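Local coordinates for protein endolysin 2638A (Staphylococcus phage 2638A, PDB 7AQH) that degrades the peptidoglycan of its staphylococcal host so that new virions are released by lysis, the part here being its C-terminal SH3b cell wall-binding domain, at residues A[31-36]-A[53-58]; A[24-29]-A[73-78]. All coordinates share one frame; numbering follows the deposited sequence.

Contact 1. Residues A[31-36]-A[53-58]; sequences KGPWTG and EVQKFD
Asp-58 follows the end of strand 53-57 and reaches into segment 31-36, part of the loop between strands 26-30 and 39-43. Its CG stands anti to the backbone N (chi1 -171°). Asp-58 CB meets the edge of the Trp-34 indole, in the ring plane, 3.8 Å from Trp-34 CD1. Asp-58 CG is closer, 3.5 Å from Trp-34 CD1, and the carboxylate is turned almost perpendicular to the indole. Asp-58 OD1 lies near Trp-34 CD1 and NE1. Asp-58 OD2 turns to the loop backbone and accepts a hydrogen bond of 3.3 Å from Thr-35 N. The N-H approaches from above the carboxylate plane. Gly-36 N lies over one face of the indole, as the loop curls back on its own tryptophan. Pro-33 O lies in the plane of the Phe-57 ring, 3.3 Å from Phe-57 CD1. Pro-33 CG rests on Gln-55 CB at 3.9 Å. The amide of Gln-55 is held by Ser-64 OG on the adjacent strand 60-66. An inverse gamma turn is centred on Pro-33, with a weak Trp-34 N to Gly-32 O bond. This is an irregular inter-strand loop of the SH3b barrel, packed against a strand and the turn after it.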
loop_
_atom_site.group_PDB
_atom_site.type_symbol
_atom_site.label_atom_id
_atom_site.label_comp_id
_atom_site.label_asym_id
_atom_site.label_seq_id
_atom_site.Cartn_x
_atom_site.Cartn_y
_atom_site.Cartn_z
ATOM N N LYS A 31 8.479 -4.351 -6.238
ATOM C CA LYS A 31 7.886 -5.483 -6.947
ATOM C C LYS A 31 6.385 -5.598 -6.718
ATOM O O LYS A 31 5.611 -5.545 -7.679
ATOM C CB LYS A 31 8.577 -6.795 -6.572
ATOM C CG LYS A 31 10.044 -6.886 -6.999
ATOM C CD LYS A 31 10.656 -8.200 -6.545
ATOM C CE LYS A 31 10.170 -9.347 -7.433
ATOM N NZ LYS A 31 10.913 -10.599 -7.142
ATOM N N GLY A 32 5.954 -5.763 -5.467
ATOM C CA GLY A 32 4.548 -5.944 -5.183
ATOM C C GLY A 32 4.134 -5.705 -3.743
ATOM O O GLY A 32 4.958 -5.439 -2.862
ATOM N N PRO A 33 2.821 -5.808 -3.480
ATOM C CA PRO A 33 2.258 -5.579 -2.131
ATOM C C PRO A 33 2.422 -6.792 -1.223
ATOM O O PRO A 33 1.460 -7.434 -0.791
ATOM C CB PRO A 33 0.789 -5.280 -2.442
ATOM C CG PRO A 33 0.502 -6.134 -3.639
ATOM C CD PRO A 33 1.771 -6.116 -4.466
ATOM N N TRP A 34 3.675 -7.116 -0.913
ATOM C CA TRP A 34 3.992 -8.283 -0.105
ATOM C C TRP A 34 5.142 -7.955 0.833
ATOM O O TRP A 34 6.153 -7.391 0.406
ATOM C CB TRP A 34 4.352 -9.487 -0.980
ATOM C CG TRP A 34 4.753 -10.686 -0.185
ATOM C CD1 TRP A 34 4.070 -11.249 0.852
ATOM C CD2 TRP A 34 5.939 -11.468 -0.357
ATOM N NE1 TRP A 34 4.755 -12.336 1.335
ATOM C CE2 TRP A 34 5.907 -12.492 0.610
ATOM C CE3 TRP A 34 7.024 -11.403 -1.235
ATOM C CZ2 TRP A 34 6.919 -13.443 0.722
ATOM C CZ3 TRP A 34 8.026 -12.348 -1.123
ATOM C CH2 TRP A 34 7.966 -13.354 -0.151
ATOM N N THR A 35 4.978 -8.307 2.110
ATOM C CA THR A 35 6.005 -8.016 3.103
ATOM C C THR A 35 7.327 -8.702 2.785
ATOM O O THR A 35 8.380 -8.231 3.231
ATOM C CB THR A 35 5.521 -8.441 4.492
ATOM O OG1 THR A 35 5.469 -7.299 5.356
ATOM C CG2 THR A 35 6.455 -9.484 5.089
ATOM N N GLY A 36 7.300 -9.799 2.027
ATOM C CA GLY A 36 8.514 -10.522 1.699
ATOM C C GLY A 36 9.372 -9.910 0.614
ATOM O O GLY A 36 10.507 -10.356 0.423
ATOM N N GLU A 53 -3.241 3.146 -7.524
ATOM C CA GLU A 53 -3.832 1.820 -7.439
ATOM C C GLU A 53 -3.806 1.360 -5.990
ATOM O O GLU A 53 -2.878 1.675 -5.238
ATOM C CB GLU A 53 -3.085 0.824 -8.335
ATOM C CG GLU A 53 -3.765 -0.526 -8.473
ATOM C CD GLU A 53 -2.940 -1.508 -9.284
ATOM O OE1 GLU A 53 -1.695 -1.425 -9.227
ATOM O OE2 GLU A 53 -3.536 -2.356 -9.980
ATOM N N VAL A 54 -4.835 0.611 -5.606
ATOM C CA VAL A 54 -4.957 0.052 -4.266
ATOM C C VAL A 54 -4.984 -1.464 -4.379
ATOM O O VAL A 54 -5.611 -2.016 -5.290
ATOM C CB VAL A 54 -6.218 0.569 -3.541
ATOM C CG1 VAL A 54 -6.260 0.044 -2.115
ATOM C CG2 VAL A 54 -6.255 2.089 -3.557
ATOM N N GLN A 55 -4.305 -2.136 -3.452
ATOM C CA GLN A 55 -4.239 -3.589 -3.447
ATOM C C GLN A 55 -4.587 -4.127 -2.068
ATOM O O GLN A 55 -4.419 -3.447 -1.051
ATOM C CB GLN A 55 -2.849 -4.096 -3.863
ATOM C CG GLN A 55 -2.387 -3.614 -5.229
ATOM C CD GLN A 55 -1.799 -2.217 -5.190
ATOM O OE1 GLN A 55 -1.428 -1.719 -4.128
ATOM N NE2 GLN A 55 -1.710 -1.580 -6.351
ATOM N N LYS A 56 -5.078 -5.365 -2.049
ATOM C CA LYS A 56 -5.366 -6.094 -0.819
ATOM C C LYS A 56 -4.653 -7.435 -0.909
ATOM O O LYS A 56 -5.016 -8.279 -1.735
ATOM C CB LYS A 56 -6.871 -6.284 -0.617
ATOM C CG LYS A 56 -7.626 -5.002 -0.309
ATOM C CD LYS A 56 -9.099 -5.282 -0.048
ATOM C CE LYS A 56 -9.750 -5.979 -1.233
ATOM N NZ LYS A 56 -11.205 -6.208 -1.013
ATOM N N PHE A 57 -3.643 -7.629 -0.066
ATOM C CA PHE A 57 -2.809 -8.820 -0.140
ATOM C C PHE A 57 -1.936 -8.890 1.103
ATOM O O PHE A 57 -1.637 -7.867 1.724
ATOM C CB PHE A 57 -1.935 -8.810 -1.400
ATOM C CG PHE A 57 -1.274 -10.125 -1.690
ATOM C CD1 PHE A 57 0.079 -10.303 -1.448
ATOM C CD2 PHE A 57 -2.004 -11.188 -2.194
ATOM C CE1 PHE A 57 0.691 -11.513 -1.710
ATOM C CE2 PHE A 57 -1.397 -12.400 -2.460
ATOM C CZ PHE A 57 -0.048 -12.563 -2.217
ATOM N N ASP A 58 -1.532 -10.109 1.450
ATOM C CA ASP A 58 -0.643 -10.354 2.582
ATOM C C ASP A 58 -1.175 -9.689 3.850
ATOM O O ASP A 58 -0.445 -9.032 4.597
ATOM C CB ASP A 58 0.779 -9.886 2.264
ATOM C CG ASP A 58 1.783 -10.308 3.320
ATOM O OD1 ASP A 58 1.882 -11.523 3.595
ATOM O OD2 ASP A 58 2.478 -9.428 3.869
#

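Contact 2. Residues A[24-29]-A[73-78]; sequences EGIITR and VYMPVR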
loop_
_atom_site.group_PDB
_atom_site.type_symbol
_atom_site.label_atom_id
_atom_site.label_comp_id
_atom_site.label_asym_id
_atom_site.label_seq_id
_atom_site.Cartn_x
_atom_site.Cartn_y
_atom_site.Cartn_z
ATOM N N GLU A 24 6.012 5.885 13.580
ATOM C CA GLU A 24 7.326 5.438 13.136
ATOM C C GLU A 24 7.423 5.321 11.617
ATOM O O GLU A 24 8.376 4.719 11.105
ATOM C CB GLU A 24 7.654 4.095 13.801
ATOM C CG GLU A 24 8.940 3.417 13.348
ATOM C CD GLU A 24 10.190 4.134 13.811
ATOM O OE1 GLU A 24 10.214 4.625 14.961
ATOM O OE2 GLU A 24 11.153 4.205 13.019
ATOM N N GLY A 25 6.478 5.901 10.882
ATOM C CA GLY A 25 6.511 5.820 9.439
ATOM C C GLY A 25 6.021 4.471 8.949
ATOM O O GLY A 25 5.625 3.591 9.716
ATOM N N ILE A 26 6.057 4.305 7.630
ATOM C CA ILE A 26 5.608 3.078 6.985
ATOM C C ILE A 26 6.714 2.567 6.074
ATOM O O ILE A 26 7.338 3.341 5.341
ATOM C CB ILE A 26 4.304 3.292 6.191
ATOM C CG1 ILE A 26 3.271 4.007 7.063
ATOM C CG2 ILE A 26 3.757 1.962 5.705
ATOM C CD1 ILE A 26 1.991 4.344 6.339
ATOM N N ILE A 27 6.957 1.259 6.126
ATOM C CA ILE A 27 7.974 0.628 5.292
ATOM C C ILE A 27 7.375 0.324 3.926
ATOM O O ILE A 27 6.277 -0.236 3.826
ATOM C CB ILE A 27 8.512 -0.647 5.959
ATOM C CG1 ILE A 27 9.196 -0.308 7.286
ATOM C CG2 ILE A 27 9.472 -1.370 5.029
ATOM C CD1 ILE A 27 9.682 -1.521 8.050
ATOM N N THR A 28 8.095 0.696 2.870
ATOM C CA THR A 28 7.661 0.478 1.500
ATOM C C THR A 28 8.449 -0.665 0.872
ATOM O O THR A 28 9.577 -0.961 1.276
ATOM C CB THR A 28 7.831 1.747 0.660
ATOM O OG1 THR A 28 9.217 2.113 0.620
ATOM C CG2 THR A 28 7.028 2.893 1.260
ATOM N N ARG A 29 7.840 -1.304 -0.125
ATOM C CA ARG A 29 8.399 -2.488 -0.760
ATOM C C ARG A 29 8.462 -2.289 -2.268
ATOM O O ARG A 29 7.754 -1.454 -2.838
ATOM C CB ARG A 29 7.571 -3.741 -0.439
ATOM C CG ARG A 29 7.430 -4.043 1.044
ATOM C CD ARG A 29 8.743 -4.515 1.650
ATOM N NE ARG A 29 8.642 -4.701 3.095
ATOM C CZ ARG A 29 9.620 -5.184 3.856
ATOM N NH1 ARG A 29 10.777 -5.534 3.312
ATOM N NH2 ARG A 29 9.439 -5.318 5.162
ATOM N N VAL A 73 6.273 1.300 -6.319
ATOM C CA VAL A 73 6.426 1.103 -4.883
ATOM C C VAL A 73 5.061 0.825 -4.272
ATOM O O VAL A 73 4.080 1.507 -4.589
ATOM C CB VAL A 73 7.084 2.321 -4.201
ATOM C CG1 VAL A 73 7.196 2.093 -2.701
ATOM C CG2 VAL A 73 8.452 2.600 -4.808
ATOM N N TYR A 74 5.004 -0.172 -3.395
ATOM C CA TYR A 74 3.782 -0.559 -2.707
ATOM C C TYR A 74 3.912 -0.257 -1.221
ATOM O O TYR A 74 4.966 -0.488 -0.620
ATOM C CB TYR A 74 3.483 -2.046 -2.915
ATOM C CG TYR A 74 3.333 -2.441 -4.366
ATOM C CD1 TYR A 74 4.445 -2.707 -5.151
ATOM C CD2 TYR A 74 2.077 -2.559 -4.948
ATOM C CE1 TYR A 74 4.314 -3.068 -6.478
ATOM C CE2 TYR A 74 1.935 -2.923 -6.274
ATOM C CZ TYR A 74 3.057 -3.177 -7.034
ATOM O OH TYR A 74 2.923 -3.540 -8.354
ATOM N N MET A 75 2.834 0.258 -0.629
ATOM C CA MET A 75 2.830 0.645 0.772
ATOM C C MET A 75 1.581 0.103 1.455
ATOM O O MET A 75 0.466 0.264 0.928
ATOM C CB MET A 75 2.892 2.172 0.917
ATOM C CG MET A 75 3.106 2.650 2.343
ATOM S SD MET A 75 2.581 4.357 2.596
ATOM C CE MET A 75 3.429 5.182 1.255
ATOM N N PRO A 76 1.713 -0.537 2.615
ATOM C CA PRO A 76 0.524 -0.917 3.383
ATOM C C PRO A 76 -0.091 0.294 4.064
ATOM O O PRO A 76 0.603 1.237 4.453
ATOM C CB PRO A 76 1.070 -1.916 4.407
ATOM C CG PRO A 76 2.489 -1.495 4.602
ATOM C CD PRO A 76 2.960 -0.973 3.267
ATOM N N VAL A 77 -1.414 0.263 4.206
ATOM C CA VAL A 77 -2.136 1.406 4.753
ATOM C C VAL A 77 -3.117 0.959 5.830
ATOM O O VAL A 77 -3.684 1.790 6.546
ATOM C CB VAL A 77 -2.865 2.180 3.639
ATOM C CG1 VAL A 77 -1.859 2.784 2.671
ATOM C CG2 VAL A 77 -3.836 1.267 2.906
ATOM N N ARG A 78 -3.326 -0.350 5.953
ATOM C CA ARG A 78 -4.252 -0.858 6.957
ATOM C C ARG A 78 -4.255 -2.379 6.900
ATOM O O ARG A 78 -3.926 -2.979 5.872
ATOM C CB ARG A 78 -5.667 -0.311 6.748
ATOM C CG ARG A 78 -6.379 -0.865 5.526
ATOM C CD ARG A 78 -7.542 0.028 5.125
ATOM N NE ARG A 78 -8.375 0.387 6.269
ATOM C CZ ARG A 78 -9.439 1.180 6.199
ATOM N NH1 ARG A 78 -9.804 1.700 5.034
ATOM N NH2 ARG A 78 -10.137 1.454 7.292
#
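Strands 26-29 and 73-77 run antiparallel in the curled sheet of the SH3b barrel, with an angle of 146° between their directions. Arg-29 and Tyr-74 form a hydrogen-bonded pair. Arg-29 N donates to Tyr-74 O at 3.0 Å, and the nitrogen lies nearly on the C=O axis of Tyr-74. Tyr-74 N returns a straight bond of 3.1 Å to Arg-29 O, which it meets in the carbonyl plane. Two CA-H...O contacts supplement the pair: Thr-28 CA faces Tyr-74 O, and Val-73 CA faces Arg-29 O. Beyond this pair, side chains pack largely on each other and on backbone oxygens. Pro-76 has no N-H to give, and its CD lies 3.4 Å from Ile-27 O.

Ile-26 CG2, anti to its backbone N, meets Met-75 CG at 3.5 Å and Pro-76 CG at 3.8 Å. Ile-26 and Met-75 cross at about a right angle. Met-75 CG is anti to its backbone N (chi1 -171°) and the chain stays extended through chi2, bringing CG and SD alongside Ile-26.

In the next shell, Phe-18 and Val-20 of strand 10-20 touch Ile-26, while Leu-43 and Trp-65 touch Met-75. Thr-28 and Met-75 also bond through their backbones to strands 39-43 and 60-66, so each strand is paired along both edges. Thr-28 OG1 sits between its backbone N and carbonyl carbon (chi1 61°) and makes a weak hydrogen bond to Gly-41 O. This leaves Thr-28 CG2 anti to the carbonyl carbon, near Val-73 CG1 (4.0 Å) and Met-75 CG (4.1 Å). Thr-28 CB itself lies 3.4 Å from Val-73 CG1.

In the fold
Both contacts reach the same curled antiparallel sheet, but they hold it differently. Contact 2 joins two strands by backbone hydrogen bonds, and half of its touching residues are buried, with aliphatic and methionine packing. Contact 1 lays an irregular loop on a strand and the turn after it. It relies on a carboxylate, proline and aromatic edges, and runs from buried Pro-33 and Gln-55 out to exposed Trp-34 and Thr-35. The loop 31-36 follows directly on the strand of contact 2, and the two sites touch. The Tyr-74 ring packs against Lys-31, Gly-32 and Pro-33, and also touches Gln-55. The Arg-29 guanidinium lies near Thr-35 O. Tyr-74 therefore meets both segments of contact 1.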